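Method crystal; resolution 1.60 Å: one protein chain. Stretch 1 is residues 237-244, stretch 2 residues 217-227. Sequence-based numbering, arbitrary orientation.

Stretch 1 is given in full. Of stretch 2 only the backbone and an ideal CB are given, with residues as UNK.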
# COMPACT_ATOMS: atom_id res chain seq x y z
N SER A 237 -6.08 -16.50 10.20
CA SER A 237 -6.89 -17.41 9.42
C SER A 237 -8.32 -16.87 9.27
O SER A 237 -8.73 -15.91 9.93
CB SER A 237 -6.88 -18.80 10.05
OG SER A 237 -7.51 -18.74 11.31
N GLY A 238 -9.07 -17.50 8.37
CA GLY A 238 -10.48 -17.20 8.15
C GLY A 238 -10.81 -15.89 7.44
O GLY A 238 -11.96 -15.45 7.43
N ARG A 239 -9.79 -15.24 6.87
CA ARG A 239 -9.98 -14.00 6.12
C ARG A 239 -10.25 -14.32 4.65
O ARG A 239 -9.86 -15.37 4.17
CB ARG A 239 -8.75 -13.09 6.23
CG ARG A 239 -8.32 -12.73 7.66
CD ARG A 239 -9.42 -12.24 8.58
NE ARG A 239 -9.98 -13.32 9.36
CZ ARG A 239 -11.24 -13.41 9.78
NH1 ARG A 239 -12.19 -12.53 9.47
NH2 ARG A 239 -11.57 -14.44 10.53
N ALA A 240 -10.81 -13.37 3.92
CA ALA A 240 -11.20 -13.59 2.53
C ALA A 240 -10.75 -12.43 1.69
O ALA A 240 -10.75 -11.30 2.17
CB ALA A 240 -12.71 -13.74 2.46
N LEU A 241 -10.43 -12.69 0.43
CA LEU A 241 -10.26 -11.62 -0.54
C LEU A 241 -11.48 -10.71 -0.48
O LEU A 241 -12.65 -11.19 -0.37
CB LEU A 241 -10.17 -12.18 -1.94
CG LEU A 241 -9.07 -13.18 -2.23
CD1 LEU A 241 -9.27 -13.69 -3.65
CD2 LEU A 241 -7.70 -12.57 -2.05
N GLY A 242 -11.21 -9.40 -0.59
CA GLY A 242 -12.26 -8.40 -0.70
C GLY A 242 -12.54 -8.00 -2.14
O GLY A 242 -12.08 -8.65 -3.10
N ALA A 243 -13.34 -6.95 -2.30
CA ALA A 243 -13.70 -6.44 -3.63
C ALA A 243 -12.52 -6.25 -4.52
O ALA A 243 -11.54 -5.69 -4.10
CB ALA A 243 -14.39 -5.08 -3.48
N PRO A 244 -12.58 -6.72 -5.78
CA PRO A 244 -11.51 -6.45 -6.70
C PRO A 244 -11.35 -4.95 -6.97
O PRO A 244 -12.32 -4.18 -6.79
CB PRO A 244 -11.89 -7.21 -7.98
CG PRO A 244 -12.94 -8.20 -7.56
CD PRO A 244 -13.58 -7.67 -6.32
N UNK A 217 -7.47 -0.39 0.79
CA UNK A 217 -6.90 -1.73 0.48
C UNK A 217 -8.00 -2.73 0.82
O UNK A 217 -8.33 -2.96 1.99
CB UNK A 217 -5.62 -2.02 1.26
N UNK A 218 -8.56 -3.34 -0.22
CA UNK A 218 -9.57 -4.38 -0.10
C UNK A 218 -9.05 -5.78 -0.42
O UNK A 218 -9.82 -6.74 -0.64
CB UNK A 218 -10.75 -4.05 -1.02
N UNK A 219 -7.72 -5.93 -0.42
CA UNK A 219 -7.10 -7.21 -0.73
C UNK A 219 -7.57 -8.40 0.12
O UNK A 219 -7.70 -9.54 -0.39
CB UNK A 219 -5.58 -7.07 -0.58
N UNK A 220 -7.82 -8.15 1.41
CA UNK A 220 -8.05 -9.24 2.35
C UNK A 220 -9.21 -8.99 3.29
O UNK A 220 -9.24 -9.58 4.38
CB UNK A 220 -6.78 -9.49 3.17
N UNK A 221 -10.14 -8.10 2.93
CA UNK A 221 -11.20 -7.65 3.86
C UNK A 221 -12.61 -8.15 3.57
O UNK A 221 -13.60 -7.62 4.12
CB UNK A 221 -11.24 -6.12 3.87
N UNK A 222 -12.73 -9.19 2.75
CA UNK A 222 -14.04 -9.71 2.37
C UNK A 222 -14.82 -10.32 3.50
O UNK A 222 -16.05 -10.43 3.38
CB UNK A 222 -13.88 -10.76 1.27
N UNK A 223 -14.15 -10.74 4.58
CA UNK A 223 -14.83 -11.33 5.73
C UNK A 223 -14.59 -10.48 6.98
O UNK A 223 -14.81 -10.91 8.11
CB UNK A 223 -14.35 -12.77 5.96
N UNK A 224 -14.12 -9.24 6.77
CA UNK A 224 -13.78 -8.40 7.89
C UNK A 224 -12.58 -8.92 8.67
O UNK A 224 -11.85 -9.82 8.21
CB UNK A 224 -14.99 -8.27 8.82
N UNK A 225 -12.34 -8.34 9.83
CA UNK A 225 -11.17 -8.67 10.65
C UNK A 225 -11.37 -9.92 11.55
O UNK A 225 -12.50 -10.30 11.87
CB UNK A 225 -10.82 -7.47 11.53
N UNK A 226 -10.28 -10.56 11.90
CA UNK A 226 -10.27 -11.62 12.91
C UNK A 226 -10.63 -11.00 14.26
O UNK A 226 -10.54 -9.80 14.44
CB UNK A 226 -8.91 -12.32 12.97
N UNK A 227 -11.09 -11.80 15.21
CA UNK A 227 -11.45 -11.27 16.53
C UNK A 227 -10.30 -10.51 17.18
O UNK A 227 -9.14 -10.89 17.02
CB UNK A 227 -11.90 -12.41 17.45

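Position 217 gives little to reason from: no atom of stretch 1 lies within 5.5 Å of its ideal CB, so stretch 1 sets no preference. The deposited residue is Asp217, which serves its own stretch, accepting from position 219.

Position 218 points its CB toward stretch 1, and that ideal CB stands 3.6 Å from Ala243 O. A carbonyl so close calls for a short donor; serine, threonine or perhaps cysteine could reach it, whereas a plain alanine would leave it unanswered. The residue is Thr218. With chi1 at 57° (p), its OG1 donates to Ala243 O at 2.8 Å.

Positions 219 and 220 both point away. At 219 the ideal CB has nothing of stretch 1 within 5.5 Å, so many side chains would fit; the residue is Ser219, whose N and OG donate to Asp217 OD1 at 3.1 Å and 2.7 Å. Its contribution across the gap is a backbone one, Leu241 CA approaching Ser219 O at 3.3 Å with 162° at the hydrogen. At 220 the ideal CB is 4.5 Å from Ala240 O, and the choice is again loose. Arg220 sends its guanidinium to partners elsewhere in the structure, while Arg220 O lies 2.7 Å from water 1.

At 221 CA-to-CB also points away, but the ideal CB is 5.2 Å from Gly242 CA, so a medium polar side chain could fold back. Asparagine, aspartate or serine would be reasonable. Asn221, with chi1 at 79° (p), does return: its OD1 comes 3.5 Å from Gly242 CA and accepts from water 2 at 2.7 Å, and that water accepts from Ala243 N at 2.9 Å.

Position 222 is the most restrictive. Its ideal CB would sit 2.1 Å from Leu241 O, a clash, although phi/psi of -66/-21 would by themselves admit other residues. Glycine is therefore expected, and Gly222 is found. The close approach lets Gly222 N donate to Ala240 O at 3.0 Å.

Position 223 points toward stretch 1, its ideal CB 4.0 Å from Ala240 CB and 3.9 Å from Gly238 O. A small side chain suits this spacing. Ala223 places its methyl carbon CB 4.0 Å from Ala240 CB, an apolar contact.

At 224 the evidence is backbone: phi/psi of 67/-170 favours glycine. Gly224 closes a type I turn begun at Asn221, Gly224 N donating to Asn221 O at 3.1 Å, while its own O accepts from Arg239 NH1 at 3.0 Å.

Position 225 points away, and its phi of -83° is compatible with proline among many others; it is Pro225. At 226 the ideal CB points sideways, 3.9 Å from Arg239 NE, so something compact fits beside the guanidinium. Ala226 does so, its backbone N lying over one face of that group. Position 227, also sideways and with nothing within 5.5 Å of its ideal CB, is unconstrained by stretch 1; phi of -55° permits the deposited Pro227.

Stretch 2 217-227: DTSRNGAGPAP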
# COMPACT_ATOMS: atom_id res chain seq x y z
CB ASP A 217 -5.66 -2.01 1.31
CG ASP A 217 -4.89 -3.18 0.85
OD1 ASP A 217 -5.40 -3.94 -0.02
OD2 ASP A 217 -3.73 -3.43 1.28
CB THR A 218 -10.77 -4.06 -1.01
OG1 THR A 218 -10.33 -3.92 -2.37
CG2 THR A 218 -11.45 -2.73 -0.58
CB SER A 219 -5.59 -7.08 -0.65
OG SER A 219 -5.17 -6.60 0.63
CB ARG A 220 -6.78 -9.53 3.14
CG ARG A 220 -5.59 -9.97 2.23
CD ARG A 220 -4.38 -10.51 3.00
NE ARG A 220 -3.76 -9.47 3.83
CZ ARG A 220 -2.79 -9.70 4.67
NH1 ARG A 220 -2.30 -10.94 4.80
NH2 ARG A 220 -2.27 -8.69 5.35
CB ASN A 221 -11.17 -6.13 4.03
CG ASN A 221 -11.82 -5.39 2.87
OD1 ASN A 221 -12.02 -5.96 1.78
ND2 ASN A 221 -12.19 -4.13 3.09
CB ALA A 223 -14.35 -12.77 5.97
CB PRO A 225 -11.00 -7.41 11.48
CG PRO A 225 -12.39 -6.96 11.72
CD PRO A 225 -13.12 -7.24 10.41
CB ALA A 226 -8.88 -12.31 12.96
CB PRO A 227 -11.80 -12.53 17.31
CG PRO A 227 -12.31 -13.44 16.29
CD PRO A 227 -11.38 -13.24 15.10
O HOH W 1 -11.40 -10.80 5.54
O HOH W 2 -14.29 -5.86 0.27
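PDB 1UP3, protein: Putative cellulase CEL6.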